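Local coordinates for hypothetical protein ylbA (Escherichia coli, PDB 1RC6) that catalyses the manganese-dependent hydrolysis of (S)-ureidoglycine to (S)-ureidoglycolate and ammonia in the anaerobic use of allantoin as a nitrogen source, at residues E82-V87 and G106-C111; W145-N150 and F170-L175; Y62-H67 and S127-Y132. One frame throughout, in Å; residues are numbered along the deposited sequence.

From the N terminus, the chain first lays down Y62-H67, which waits for its partner until S127-Y132. Interaction 3 closes that long loop. Within it, E82-V87 pairs with G106-C111, so interaction 1 is nested in interaction 3. Interaction 2 follows in series: W145-N150 meets F170-L175 only after both others are closed. No two loops cross. In space the order differs. Strand 46-49 comes first, then 60-67, 127-135, 81-89, 107-111 and 147-150, all in one antiparallel sheet of the N-terminal cupin half. Interactions 1 and 3 are two of the strand pairings in this sheet. Interaction 2 ties its 147-150 edge to the loop between strands 166-169 and 179-186 of the C-terminal half.

Interaction 1: E82-V87 and G106-C111; sequences ETFLYV and GGYLYC
Strands 82-87 and 107-111 run antiparallel, their axes 4.7 Å apart at the closest, inside the N-terminal cupin half. The backbone is the close-knit part. Thr83 with Cys111 and Leu85 with Leu109 are hydrogen-bonded pairs, each joined by two N-H to O bonds. Past them Val87 N sits nearly on the Gly107 C=O axis and donates to that oxygen, while Gly106 N donates to Val87 O. This is the pattern of a G1 beta bulge. Gly106 has phi 81°, where a CB would press against the preceding carbonyl oxygen. The ring end of Tyr86 lies by it, with OH 3.5 Å from Gly106 CA.

At the other end Tyr110 OH donates at 2.6 Å to Glu82 OE1, which receives it on its anti lone pair. The oxygen sits at the ring edge, in plane, and the carboxylate is turned 76° from the ring. Glu82 OE2 lies near Asp178 OD1, so one of these acids may be protonated.

The side chains between are looser, though buried. Phe84 CE2 is 3.9 Å from Tyr108 CD2, an oblique crossing. Tyr108 CG stands between the backbone N and the carbonyl carbon (chi1 70°), and its end leads away from strand 82-87. The side chains of Leu85 and Leu109 do not touch.

Leu85 packs on Ile129 and Ile92, and Leu109 on Ala94. On the opposite face Phe84 and Tyr86 lie on Met181 and Ile183 of strand 179-186. In the sheet, strand 127-135 flanks 82-87, and strand 147-150 flanks 107-111.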
ATOM      1  N   GLU A  82      11.049   4.407   7.812  1.00 24.41           N
ATOM      2  CA  GLU A  82      10.751   2.979   7.685  1.00 23.57           C
ATOM      3  C   GLU A  82      10.029   2.769   6.344  1.00 22.52           C
ATOM      4  O   GLU A  82       9.315   3.662   5.872  1.00 22.01           O
ATOM      5  CB  GLU A  82       9.885   2.491   8.861  1.00 27.72           C
ATOM      6  CG  GLU A  82       8.538   3.176   8.998  1.00 26.82           C
ATOM      7  CD  GLU A  82       7.810   2.798  10.290  1.00 29.55           C
ATOM      8  OE1 GLU A  82       7.909   1.625  10.737  1.00 32.72           O
ATOM      9  OE2 GLU A  82       7.120   3.669  10.859  1.00 27.48           O
ATOM     10  N   THR A  83      10.220   1.606   5.725  1.00 24.19           N
ATOM     11  CA  THR A  83       9.598   1.346   4.433  1.00 25.17           C
ATOM     12  C   THR A  83       8.933   0.002   4.358  1.00 24.04           C
ATOM     13  O   THR A  83       9.181  -0.865   5.184  1.00 23.90           O
ATOM     14  CB  THR A  83      10.618   1.418   3.293  1.00 26.58           C
ATOM     15  OG1 THR A  83      11.588   0.385   3.468  1.00 28.19           O
ATOM     16  CG2 THR A  83      11.313   2.768   3.284  1.00 23.27           C
ATOM     17  N   PHE A  84       8.091  -0.168   3.347  1.00 30.78           N
ATOM     18  CA  PHE A  84       7.368  -1.418   3.145  1.00 30.49           C
ATOM     19  C   PHE A  84       7.114  -1.635   1.664  1.00 33.39           C
ATOM     20  O   PHE A  84       6.664  -0.729   0.963  1.00 34.54           O
ATOM     21  CB  PHE A  84       6.040  -1.375   3.911  1.00 21.90           C
ATOM     22  CG  PHE A  84       5.132  -2.535   3.629  1.00 22.19           C
ATOM     23  CD1 PHE A  84       4.289  -2.521   2.530  1.00 21.30           C
ATOM     24  CD2 PHE A  84       5.138  -3.660   4.458  1.00 22.07           C
ATOM     25  CE1 PHE A  84       3.464  -3.608   2.251  1.00 21.97           C
ATOM     26  CE2 PHE A  84       4.315  -4.755   4.187  1.00 20.81           C
ATOM     27  CZ  PHE A  84       3.478  -4.729   3.083  1.00 22.00           C
ATOM     28  N   LEU A  85       7.393  -2.838   1.186  1.00 30.48           N
ATOM     29  CA  LEU A  85       7.190  -3.160  -0.215  1.00 30.48           C
ATOM     30  C   LEU A  85       6.277  -4.373  -0.354  1.00 32.58           C
ATOM     31  O   LEU A  85       6.369  -5.311   0.424  1.00 33.51           O
ATOM     32  CB  LEU A  85       8.542  -3.444  -0.887  1.00 28.36           C
ATOM     33  CG  LEU A  85       8.568  -3.877  -2.363  1.00 27.23           C
ATOM     34  CD1 LEU A  85       9.977  -3.756  -2.921  1.00 23.23           C
ATOM     35  CD2 LEU A  85       8.055  -5.291  -2.498  1.00 24.92           C
ATOM     36  N   TYR A  86       5.395  -4.348  -1.350  1.00 27.54           N
ATOM     37  CA  TYR A  86       4.487  -5.457  -1.587  1.00 27.55           C
ATOM     38  C   TYR A  86       4.431  -5.784  -3.075  1.00 27.33           C
ATOM     39  O   TYR A  86       4.141  -4.925  -3.902  1.00 27.29           O
ATOM     40  CB  TYR A  86       3.086  -5.117  -1.092  1.00 32.37           C
ATOM     41  CG  TYR A  86       2.075  -6.183  -1.409  1.00 31.37           C
ATOM     42  CD1 TYR A  86       1.839  -7.227  -0.528  1.00 30.00           C
ATOM     43  CD2 TYR A  86       1.395  -6.183  -2.626  1.00 32.73           C
ATOM     44  CE1 TYR A  86       0.956  -8.255  -0.842  1.00 29.67           C
ATOM     45  CE2 TYR A  86       0.511  -7.205  -2.957  1.00 32.67           C
ATOM     46  CZ  TYR A  86       0.300  -8.243  -2.061  1.00 31.11           C
ATOM     47  OH  TYR A  86      -0.524  -9.294  -2.405  1.00 31.73           O
ATOM     48  N   VAL A  87       4.718  -7.035  -3.411  1.00 37.23           N
ATOM     49  CA  VAL A  87       4.690  -7.456  -4.793  1.00 39.49           C
ATOM     50  C   VAL A  87       3.263  -7.719  -5.222  1.00 40.03           C
ATOM     51  O   VAL A  87       2.659  -8.717  -4.840  1.00 39.95           O
ATOM     52  CB  VAL A  87       5.505  -8.737  -5.024  1.00 36.19           C
ATOM     53  CG1 VAL A  87       5.392  -9.150  -6.493  1.00 36.62           C
ATOM     54  CG2 VAL A  87       6.967  -8.509  -4.628  1.00 38.08           C
ATOM     55  N   GLY A 106       2.437 -11.420  -3.806  1.00 35.93           N
ATOM     56  CA  GLY A 106       2.112 -11.529  -2.397  1.00 33.54           C
ATOM     57  C   GLY A 106       3.337 -11.407  -1.508  1.00 31.92           C
ATOM     58  O   GLY A 106       3.215 -11.309  -0.293  1.00 31.88           O
ATOM     59  N   GLY A 107       4.522 -11.416  -2.105  1.00 34.18           N
ATOM     60  CA  GLY A 107       5.731 -11.293  -1.314  1.00 34.28           C
ATOM     61  C   GLY A 107       5.839  -9.886  -0.763  1.00 35.37           C
ATOM     62  O   GLY A 107       5.495  -8.930  -1.452  1.00 36.51           O
ATOM     63  N   TYR A 108       6.304  -9.747   0.476  1.00 33.78           N
ATOM     64  CA  TYR A 108       6.435  -8.435   1.071  1.00 32.22           C
ATOM     65  C   TYR A 108       7.728  -8.288   1.847  1.00 33.29           C
ATOM     66  O   TYR A 108       8.347  -9.284   2.252  1.00 34.87           O
ATOM     67  CB  TYR A 108       5.260  -8.148   2.000  1.00 30.40           C
ATOM     68  CG  TYR A 108       5.230  -8.964   3.282  1.00 34.03           C
ATOM     69  CD1 TYR A 108       4.707 -10.258   3.304  1.00 35.86           C
ATOM     70  CD2 TYR A 108       5.682  -8.420   4.484  1.00 35.19           C
ATOM     71  CE1 TYR A 108       4.630 -10.986   4.497  1.00 35.20           C
ATOM     72  CE2 TYR A 108       5.609  -9.131   5.671  1.00 36.66           C
ATOM     73  CZ  TYR A 108       5.079 -10.414   5.676  1.00 37.69           C
ATOM     74  OH  TYR A 108       4.986 -11.100   6.873  1.00 39.88           O
ATOM     75  N   LEU A 109       8.133  -7.037   2.056  1.00 30.24           N
ATOM     76  CA  LEU A 109       9.339  -6.730   2.799  1.00 29.30           C
ATOM     77  C   LEU A 109       9.236  -5.412   3.563  1.00 29.89           C
ATOM     78  O   LEU A 109       9.016  -4.354   2.969  1.00 30.12           O
ATOM     79  CB  LEU A 109      10.550  -6.655   1.869  1.00 27.81           C
ATOM     80  CG  LEU A 109      11.804  -6.103   2.559  1.00 28.99           C
ATOM     81  CD1 LEU A 109      12.231  -7.030   3.679  1.00 31.02           C
ATOM     82  CD2 LEU A 109      12.920  -5.946   1.552  1.00 30.19           C
ATOM     83  N   TYR A 110       9.406  -5.487   4.880  1.00 23.90           N
ATOM     84  CA  TYR A 110       9.391  -4.306   5.732  1.00 24.28           C
ATOM     85  C   TYR A 110      10.814  -4.026   6.208  1.00 24.20           C
ATOM     86  O   TYR A 110      11.555  -4.942   6.546  1.00 24.37           O
ATOM     87  CB  TYR A 110       8.484  -4.508   6.958  1.00 30.36           C
ATOM     88  CG  TYR A 110       8.698  -3.438   8.013  1.00 31.45           C
ATOM     89  CD1 TYR A 110       9.749  -3.527   8.915  1.00 32.67           C
ATOM     90  CD2 TYR A 110       7.923  -2.273   8.029  1.00 32.48           C
ATOM     91  CE1 TYR A 110      10.041  -2.484   9.797  1.00 32.78           C
ATOM     92  CE2 TYR A 110       8.203  -1.229   8.906  1.00 31.05           C
ATOM     93  CZ  TYR A 110       9.270  -1.340   9.784  1.00 30.80           C
ATOM     94  OH  TYR A 110       9.587  -0.300  10.624  1.00 27.75           O
ATOM     95  N   CYS A 111      11.192  -2.759   6.234  1.00 24.97           N
ATOM     96  CA  CYS A 111      12.516  -2.373   6.701  1.00 27.25           C
ATOM     97  C   CYS A 111      12.430  -1.322   7.800  1.00 26.94           C
ATOM     98  O   CYS A 111      11.801  -0.277   7.624  1.00 29.71           O
ATOM     99  CB  CYS A 111      13.362  -1.800   5.564  1.00 34.41           C
ATOM    100  SG  CYS A 111      13.912  -2.997   4.331  1.00 39.18           S
TER

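Interaction 2: W145-N150 and F170-L175; sequences WLVSGN and FLPKEL
This is a small apolar contact at the surface, between an edge strand with its lead-in and a loop. It sits where the two cupin halves of this bicupin meet. Strand 147-150 ends the sheet of the N-terminal half. Segment 170-175 is irregular and links strand 166-169 to strand 179-186, both in the sheet of the C-terminal half. The two segments bury just 207 Å² between them, and their nearest CA atoms, of Val147 and Leu171, are 7.2 Å apart. Side chains therefore have to bridge the gap.

Pro172 is the centre. Its CB is directed toward the strand, and the ring takes two partners on different atoms. CB and CG meet the indole of Trp145, and CD meets a methyl of Val147. The proline CG is 3.9 Å from Trp145 CZ2, so the benzo part of the indole makes this touch, tip to tip. Trp145 CG stands between its backbone N and carbonyl carbon, in the crowded position (chi1 58°). That turn brings the end of the ring nearer to the loop. Farther along, Trp145 CH2 reaches Glu174 CB at 4.4 Å, a loose contact on the exposed rim.

Phe177 meets the Trp145 ring edge-to-face and also touches Pro172. Deeper in, Phe170 makes an edge-to-face pair with Tyr108 of the neighbouring strand. Val147 splits its two methyls between the loop's residues. CG1, anti to the backbone N, lies 4.2 Å from Phe170 O, while CG2, beside that N, comes to 4.0 Å from Pro172 CD.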
ATOM      1  N   TRP A 145      11.866  -4.226  13.472  1.00 31.55           N
ATOM      2  CA  TRP A 145      12.872  -5.033  12.795  1.00 30.13           C
ATOM      3  C   TRP A 145      12.407  -5.534  11.426  1.00 30.40           C
ATOM      4  O   TRP A 145      11.209  -5.610  11.145  1.00 28.98           O
ATOM      5  CB  TRP A 145      13.267  -6.219  13.671  1.00 26.56           C
ATOM      6  CG  TRP A 145      12.120  -7.081  14.038  1.00 25.65           C
ATOM      7  CD1 TRP A 145      11.613  -8.133  13.324  1.00 23.38           C
ATOM      8  CD2 TRP A 145      11.295  -6.944  15.203  1.00 24.71           C
ATOM      9  NE1 TRP A 145      10.520  -8.663  13.978  1.00 23.07           N
ATOM     10  CE2 TRP A 145      10.302  -7.954  15.134  1.00 23.20           C
ATOM     11  CE3 TRP A 145      11.299  -6.062  16.297  1.00 23.62           C
ATOM     12  CZ2 TRP A 145       9.317  -8.115  16.126  1.00 22.73           C
ATOM     13  CZ3 TRP A 145      10.324  -6.217  17.283  1.00 25.58           C
ATOM     14  CH2 TRP A 145       9.343  -7.241  17.189  1.00 25.36           C
ATOM     15  N   LEU A 146      13.380  -5.873  10.587  1.00 29.52           N
ATOM     16  CA  LEU A 146      13.118  -6.363   9.245  1.00 27.56           C
ATOM     17  C   LEU A 146      12.140  -7.521   9.290  1.00 27.29           C
ATOM     18  O   LEU A 146      12.276  -8.426  10.104  1.00 28.33           O
ATOM     19  CB  LEU A 146      14.445  -6.802   8.611  1.00 26.29           C
ATOM     20  CG  LEU A 146      14.656  -7.608   7.312  1.00 24.66           C
ATOM     21  CD1 LEU A 146      13.387  -8.245   6.798  1.00 25.13           C
ATOM     22  CD2 LEU A 146      15.253  -6.699   6.280  1.00 22.71           C
ATOM     23  N   VAL A 147      11.138  -7.474   8.426  1.00 28.92           N
ATOM     24  CA  VAL A 147      10.165  -8.551   8.331  1.00 28.32           C
ATOM     25  C   VAL A 147       9.937  -8.802   6.849  1.00 29.26           C
ATOM     26  O   VAL A 147       9.848  -7.862   6.066  1.00 29.96           O
ATOM     27  CB  VAL A 147       8.828  -8.181   8.985  1.00 20.50           C
ATOM     28  CG1 VAL A 147       7.847  -9.332   8.844  1.00 20.54           C
ATOM     29  CG2 VAL A 147       9.046  -7.846  10.436  1.00 19.21           C
ATOM     30  N   SER A 148       9.857 -10.068   6.462  1.00 27.12           N
ATOM     31  CA  SER A 148       9.642 -10.414   5.068  1.00 28.83           C
ATOM     32  C   SER A 148       8.920 -11.755   4.947  1.00 27.60           C
ATOM     33  O   SER A 148       9.040 -12.610   5.814  1.00 32.72           O
ATOM     34  CB  SER A 148      10.985 -10.459   4.344  1.00 38.52           C
ATOM     35  OG  SER A 148      10.798 -10.707   2.960  1.00 45.82           O
ATOM     36  N   GLY A 149       8.157 -11.933   3.880  1.00 23.92           N
ATOM     37  CA  GLY A 149       7.434 -13.177   3.692  1.00 22.13           C
ATOM     38  C   GLY A 149       6.461 -13.068   2.534  1.00 23.76           C
ATOM     39  O   GLY A 149       6.619 -12.210   1.653  1.00 23.50           O
ATOM     40  N   ASN A 150       5.455 -13.932   2.516  1.00 21.17           N
ATOM     41  CA  ASN A 150       4.466 -13.878   1.460  1.00 25.82           C
ATOM     42  C   ASN A 150       3.110 -13.871   2.119  1.00 30.69           C
ATOM     43  O   ASN A 150       2.938 -14.438   3.192  1.00 31.40           O
ATOM     44  CB  ASN A 150       4.589 -15.081   0.523  1.00 30.51           C
ATOM     45  CG  ASN A 150       3.868 -14.859  -0.806  1.00 31.17           C
ATOM     46  OD1 ASN A 150       2.631 -14.810  -0.860  1.00 27.04           O
ATOM     47  ND2 ASN A 150       4.647 -14.704  -1.888  1.00 30.99           N
ATOM     48  N   PHE A 170       0.177  -7.927   8.294  1.00 38.70           N
ATOM     49  CA  PHE A 170       1.515  -8.092   7.753  1.00 34.82           C
ATOM     50  C   PHE A 170       2.661  -7.933   8.722  1.00 32.69           C
ATOM     51  O   PHE A 170       3.708  -8.532   8.534  1.00 31.85           O
ATOM     52  CB  PHE A 170       1.721  -7.100   6.620  1.00 34.35           C
ATOM     53  CG  PHE A 170       1.206  -7.570   5.309  1.00 31.37           C
ATOM     54  CD1 PHE A 170       2.031  -8.248   4.434  1.00 29.13           C
ATOM     55  CD2 PHE A 170      -0.112  -7.334   4.942  1.00 32.99           C
ATOM     56  CE1 PHE A 170       1.550  -8.688   3.202  1.00 29.59           C
ATOM     57  CE2 PHE A 170      -0.601  -7.773   3.710  1.00 32.58           C
ATOM     58  CZ  PHE A 170       0.233  -8.452   2.840  1.00 26.99           C
ATOM     59  N   LEU A 171       2.469  -7.122   9.750  1.00 28.19           N
ATOM     60  CA  LEU A 171       3.537  -6.842  10.692  1.00 29.50           C
ATOM     61  C   LEU A 171       3.234  -7.213  12.124  1.00 31.48           C
ATOM     62  O   LEU A 171       2.095  -7.444  12.489  1.00 30.56           O
ATOM     63  CB  LEU A 171       3.883  -5.345  10.615  1.00 32.23           C
ATOM     64  CG  LEU A 171       4.904  -4.836   9.584  1.00 31.38           C
ATOM     65  CD1 LEU A 171       4.900  -5.685   8.321  1.00 29.08           C
ATOM     66  CD2 LEU A 171       4.610  -3.383   9.270  1.00 31.21           C
ATOM     67  N   PRO A 172       4.272  -7.289  12.963  1.00 39.49           N
ATOM     68  CA  PRO A 172       4.072  -7.635  14.375  1.00 43.05           C
ATOM     69  C   PRO A 172       3.265  -6.519  15.050  1.00 44.18           C
ATOM     70  O   PRO A 172       3.345  -5.367  14.636  1.00 42.58           O
ATOM     71  CB  PRO A 172       5.508  -7.721  14.914  1.00 23.68           C
ATOM     72  CG  PRO A 172       6.304  -8.111  13.719  1.00 22.18           C
ATOM     73  CD  PRO A 172       5.708  -7.263  12.625  1.00 24.25           C
ATOM     74  N   LYS A 173       2.509  -6.856  16.087  1.00 35.63           N
ATOM     75  CA  LYS A 173       1.697  -5.874  16.806  1.00 40.98           C
ATOM     76  C   LYS A 173       2.465  -5.150  17.911  1.00 41.08           C
ATOM     77  O   LYS A 173       1.994  -4.152  18.434  1.00 44.11           O
ATOM     78  CB  LYS A 173       0.481  -6.563  17.423  1.00 52.32           C
ATOM     79  CG  LYS A 173      -0.198  -7.556  16.499  1.00 59.46           C
ATOM     80  CD  LYS A 173      -0.966  -6.869  15.388  1.00 65.99           C
ATOM     81  CE  LYS A 173      -2.417  -6.673  15.785  1.00 71.00           C
ATOM     82  NZ  LYS A 173      -3.127  -7.977  15.953  1.00 73.64           N
ATOM     83  N   GLU A 174       3.637  -5.655  18.276  1.00 37.65           N
ATOM     84  CA  GLU A 174       4.456  -5.053  19.328  1.00 37.96           C
ATOM     85  C   GLU A 174       4.705  -3.554  19.148  1.00 33.49           C
ATOM     86  O   GLU A 174       4.888  -3.062  18.033  1.00 33.83           O
ATOM     87  CB  GLU A 174       5.812  -5.774  19.431  1.00 51.89           C
ATOM     88  CG  GLU A 174       5.800  -7.088  20.198  1.00 69.45           C
ATOM     89  CD  GLU A 174       4.812  -8.100  19.640  1.00 80.52           C
ATOM     90  OE1 GLU A 174       4.929  -8.465  18.449  1.00 86.64           O
ATOM     91  OE2 GLU A 174       3.918  -8.537  20.398  1.00 88.71           O
ATOM     92  N   LEU A 175       4.745  -2.842  20.267  1.00 31.27           N
ATOM     93  CA  LEU A 175       4.967  -1.409  20.263  1.00 28.43           C
ATOM     94  C   LEU A 175       6.211  -1.020  19.504  1.00 26.73           C
ATOM     95  O   LEU A 175       6.404   0.156  19.185  1.00 26.53           O
ATOM     96  CB  LEU A 175       5.075  -0.885  21.691  1.00 27.18           C
ATOM     97  CG  LEU A 175       3.913  -1.241  22.623  1.00 25.19           C
ATOM     98  CD1 LEU A 175       4.128  -0.574  23.961  1.00 24.70           C
ATOM     99  CD2 LEU A 175       2.592  -0.802  22.006  1.00 23.06           C
TER

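Interaction 3: Y62-H67 and S127-Y132; sequences YLVTLH and SQIFLY
Six backbone hydrogen bonds join strands 62-67 and 127-132. They come as two each at the pairs Tyr62 with Leu131, Val64 with Ile129 and Leu66 with Ser127. The Val64 N-H to Ile129 O bond is the straightest, at 175°. At Tyr62 and Leu131 both donors stand above the acceptor's carbonyl plane. CA-H to O contacts fall between these pairs, as from Leu63 CA to Ile129 O at 3.5 Å.

The strands are antiparallel neighbours in the N-terminal cupin sheet, between 46-49 and 81-89.

Apolar contacts lie on the face of Tyr62, Val64 and Leu66. Tyr62 CD1 meets Leu131 CB at 3.6 Å, and Leu131 O lies in plane at the tyrosine ring edge. Val64 CB packs on Ile129 CG2 at 3.8 Å. Ile92 adds to this face beside Leu66 and Ile129. Ser127, also on this face, has its OG bonded to Asn121 OD1 and Asn91 O.

On the other face Gln128 stretches out, with CG anti to the backbone N. Its OE1 is 3.3 Å from Thr65 CG2 and 3.9 Å from Leu63 CD2. An alanine here would remove the amide and would probably leave both methyls less well packed.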
ATOM      1  N   TYR A  62       3.650   4.540  -3.029  1.00 24.19           N
ATOM      2  CA  TYR A  62       3.804   4.501  -4.475  1.00 25.01           C
ATOM      3  C   TYR A  62       3.300   3.236  -5.123  1.00 27.33           C
ATOM      4  O   TYR A  62       3.086   2.209  -4.479  1.00 28.23           O
ATOM      5  CB  TYR A  62       5.282   4.589  -4.881  1.00 29.03           C
ATOM      6  CG  TYR A  62       6.179   5.496  -4.079  1.00 25.69           C
ATOM      7  CD1 TYR A  62       6.347   5.318  -2.703  1.00 25.46           C
ATOM      8  CD2 TYR A  62       6.883   6.522  -4.701  1.00 27.45           C
ATOM      9  CE1 TYR A  62       7.198   6.153  -1.964  1.00 27.25           C
ATOM     10  CE2 TYR A  62       7.737   7.359  -3.975  1.00 29.34           C
ATOM     11  CZ  TYR A  62       7.889   7.168  -2.614  1.00 29.60           C
ATOM     12  OH  TYR A  62       8.736   7.999  -1.926  1.00 32.24           O
ATOM     13  N   LEU A  63       3.144   3.328  -6.433  1.00 26.51           N
ATOM     14  CA  LEU A  63       2.749   2.204  -7.250  1.00 28.96           C
ATOM     15  C   LEU A  63       3.855   2.224  -8.299  1.00 29.26           C
ATOM     16  O   LEU A  63       4.090   3.245  -8.939  1.00 30.91           O
ATOM     17  CB  LEU A  63       1.390   2.446  -7.882  1.00 42.19           C
ATOM     18  CG  LEU A  63       0.777   1.263  -8.634  1.00 50.78           C
ATOM     19  CD1 LEU A  63      -0.674   1.606  -8.958  1.00 58.46           C
ATOM     20  CD2 LEU A  63       1.555   0.966  -9.919  1.00 54.19           C
ATOM     21  N   VAL A  64       4.560   1.115  -8.459  1.00 22.34           N
ATOM     22  CA  VAL A  64       5.649   1.091  -9.414  1.00 20.19           C
ATOM     23  C   VAL A  64       5.655  -0.165 -10.261  1.00 23.79           C
ATOM     24  O   VAL A  64       5.719  -1.283  -9.735  1.00 22.92           O
ATOM     25  CB  VAL A  64       7.019   1.191  -8.693  1.00 16.28           C
ATOM     26  CG1 VAL A  64       8.130   1.382  -9.710  1.00 11.61           C
ATOM     27  CG2 VAL A  64       7.003   2.336  -7.689  1.00 13.34           C
ATOM     28  N   THR A  65       5.572   0.003 -11.575  1.00 34.51           N
ATOM     29  CA  THR A  65       5.634  -1.168 -12.433  1.00 39.27           C
ATOM     30  C   THR A  65       7.085  -1.247 -12.929  1.00 38.04           C
ATOM     31  O   THR A  65       7.625  -0.302 -13.533  1.00 37.96           O
ATOM     32  CB  THR A  65       4.659  -1.087 -13.633  1.00 36.47           C
ATOM     33  OG1 THR A  65       5.237  -0.279 -14.656  1.00 45.62           O
ATOM     34  CG2 THR A  65       3.327  -0.490 -13.200  1.00 41.06           C
ATOM     35  N   LEU A  66       7.712  -2.382 -12.644  1.00 28.79           N
ATOM     36  CA  LEU A  66       9.093  -2.617 -13.020  1.00 27.64           C
ATOM     37  C   LEU A  66       9.230  -3.267 -14.373  1.00 27.27           C
ATOM     38  O   LEU A  66       8.648  -4.318 -14.632  1.00 24.86           O
ATOM     39  CB  LEU A  66       9.752  -3.503 -11.975  1.00 26.18           C
ATOM     40  CG  LEU A  66       9.516  -2.998 -10.549  1.00 25.33           C
ATOM     41  CD1 LEU A  66       9.814  -4.116  -9.568  1.00 21.99           C
ATOM     42  CD2 LEU A  66      10.374  -1.746 -10.281  1.00 20.58           C
ATOM     43  N   HIS A  67       9.992  -2.631 -15.245  1.00 31.44           N
ATOM     44  CA  HIS A  67      10.245  -3.205 -16.555  1.00 32.88           C
ATOM     45  C   HIS A  67      11.507  -4.062 -16.399  1.00 33.93           C
ATOM     46  O   HIS A  67      11.954  -4.305 -15.269  1.00 33.52           O
ATOM     47  CB  HIS A  67      10.424  -2.085 -17.577  1.00 32.24           C
ATOM     48  CG  HIS A  67       9.168  -1.310 -17.820  1.00 36.38           C
ATOM     49  ND1 HIS A  67       9.070   0.049 -17.601  1.00 37.64           N
ATOM     50  CD2 HIS A  67       7.928  -1.721 -18.178  1.00 35.97           C
ATOM     51  CE1 HIS A  67       7.823   0.438 -17.805  1.00 35.76           C
ATOM     52  NE2 HIS A  67       7.111  -0.618 -18.155  1.00 36.48           N
ATOM     53  N   SER A 127       7.112  -6.510 -13.569  1.00 40.86           N
ATOM     54  CA  SER A 127       6.736  -6.907 -12.230  1.00 38.46           C
ATOM     55  C   SER A 127       6.199  -5.638 -11.589  1.00 34.48           C
ATOM     56  O   SER A 127       6.818  -4.581 -11.677  1.00 35.84           O
ATOM     57  CB  SER A 127       7.949  -7.427 -11.464  1.00 50.38           C
ATOM     58  OG  SER A 127       8.354  -8.689 -11.966  1.00 55.03           O
ATOM     59  N   GLN A 128       5.034  -5.731 -10.958  1.00 38.95           N
ATOM     60  CA  GLN A 128       4.430  -4.559 -10.344  1.00 37.13           C
ATOM     61  C   GLN A 128       4.563  -4.537  -8.828  1.00 34.14           C
ATOM     62  O   GLN A 128       4.288  -5.520  -8.151  1.00 34.43           O
ATOM     63  CB  GLN A 128       2.966  -4.470 -10.758  1.00 38.91           C
ATOM     64  CG  GLN A 128       2.207  -3.350 -10.105  1.00 42.94           C
ATOM     65  CD  GLN A 128       0.921  -3.045 -10.831  1.00 44.68           C
ATOM     66  OE1 GLN A 128       0.936  -2.356 -11.847  1.00 46.46           O
ATOM     67  NE2 GLN A 128      -0.202  -3.569 -10.326  1.00 44.24           N
ATOM     68  N   ILE A 129       4.958  -3.381  -8.304  1.00 29.32           N
ATOM     69  CA  ILE A 129       5.175  -3.215  -6.876  1.00 29.09           C
ATOM     70  C   ILE A 129       4.395  -2.071  -6.201  1.00 28.58           C
ATOM     71  O   ILE A 129       4.010  -1.088  -6.842  1.00 26.91           O
ATOM     72  CB  ILE A 129       6.709  -3.058  -6.647  1.00 33.91           C
ATOM     73  CG1 ILE A 129       7.167  -4.143  -5.693  1.00 37.17           C
ATOM     74  CG2 ILE A 129       7.085  -1.671  -6.210  1.00 31.69           C
ATOM     75  CD1 ILE A 129       7.033  -5.534  -6.304  1.00 39.38           C
ATOM     76  N   PHE A 130       4.138  -2.226  -4.904  1.00 33.87           N
ATOM     77  CA  PHE A 130       3.455  -1.202  -4.111  1.00 32.34           C
ATOM     78  C   PHE A 130       4.457  -0.770  -3.051  1.00 31.87           C
ATOM     79  O   PHE A 130       4.936  -1.601  -2.289  1.00 31.80           O
ATOM     80  CB  PHE A 130       2.222  -1.758  -3.410  1.00 29.33           C
ATOM     81  CG  PHE A 130       1.600  -0.790  -2.440  1.00 29.19           C
ATOM     82  CD1 PHE A 130       0.986   0.369  -2.894  1.00 30.52           C
ATOM     83  CD2 PHE A 130       1.679  -1.006  -1.075  1.00 29.19           C
ATOM     84  CE1 PHE A 130       0.465   1.295  -2.005  1.00 30.21           C
ATOM     85  CE2 PHE A 130       1.166  -0.089  -0.171  1.00 28.78           C
ATOM     86  CZ  PHE A 130       0.557   1.066  -0.634  1.00 30.16           C
ATOM     87  N   LEU A 131       4.774   0.519  -2.999  1.00 24.00           N
ATOM     88  CA  LEU A 131       5.748   1.037  -2.042  1.00 22.78           C
ATOM     89  C   LEU A 131       5.149   1.974  -1.034  1.00 21.76           C
ATOM     90  O   LEU A 131       4.186   2.676  -1.332  1.00 21.87           O
ATOM     91  CB  LEU A 131       6.873   1.765  -2.763  1.00 35.03           C
ATOM     92  CG  LEU A 131       8.062   0.901  -3.169  1.00 37.71           C
ATOM     93  CD1 LEU A 131       9.065   1.785  -3.867  1.00 40.72           C
ATOM     94  CD2 LEU A 131       8.680   0.219  -1.936  1.00 37.53           C
ATOM     95  N   TYR A 132       5.761   2.012   0.147  1.00 25.59           N
ATOM     96  CA  TYR A 132       5.276   2.847   1.226  1.00 26.26           C
ATOM     97  C   TYR A 132       6.398   3.252   2.154  1.00 28.34           C
ATOM     98  O   TYR A 132       7.300   2.461   2.430  1.00 29.83           O
ATOM     99  CB  TYR A 132       4.217   2.074   2.006  1.00 23.87           C
ATOM    100  CG  TYR A 132       3.677   2.772   3.233  1.00 26.62           C
ATOM    101  CD1 TYR A 132       4.396   2.797   4.422  1.00 25.63           C
ATOM    102  CD2 TYR A 132       2.418   3.377   3.217  1.00 26.97           C
ATOM    103  CE1 TYR A 132       3.865   3.397   5.571  1.00 26.74           C
ATOM    104  CE2 TYR A 132       1.887   3.980   4.356  1.00 25.36           C
ATOM    105  CZ  TYR A 132       2.609   3.980   5.528  1.00 26.35           C
ATOM    106  OH  TYR A 132       2.051   4.513   6.674  1.00 26.32           O
TER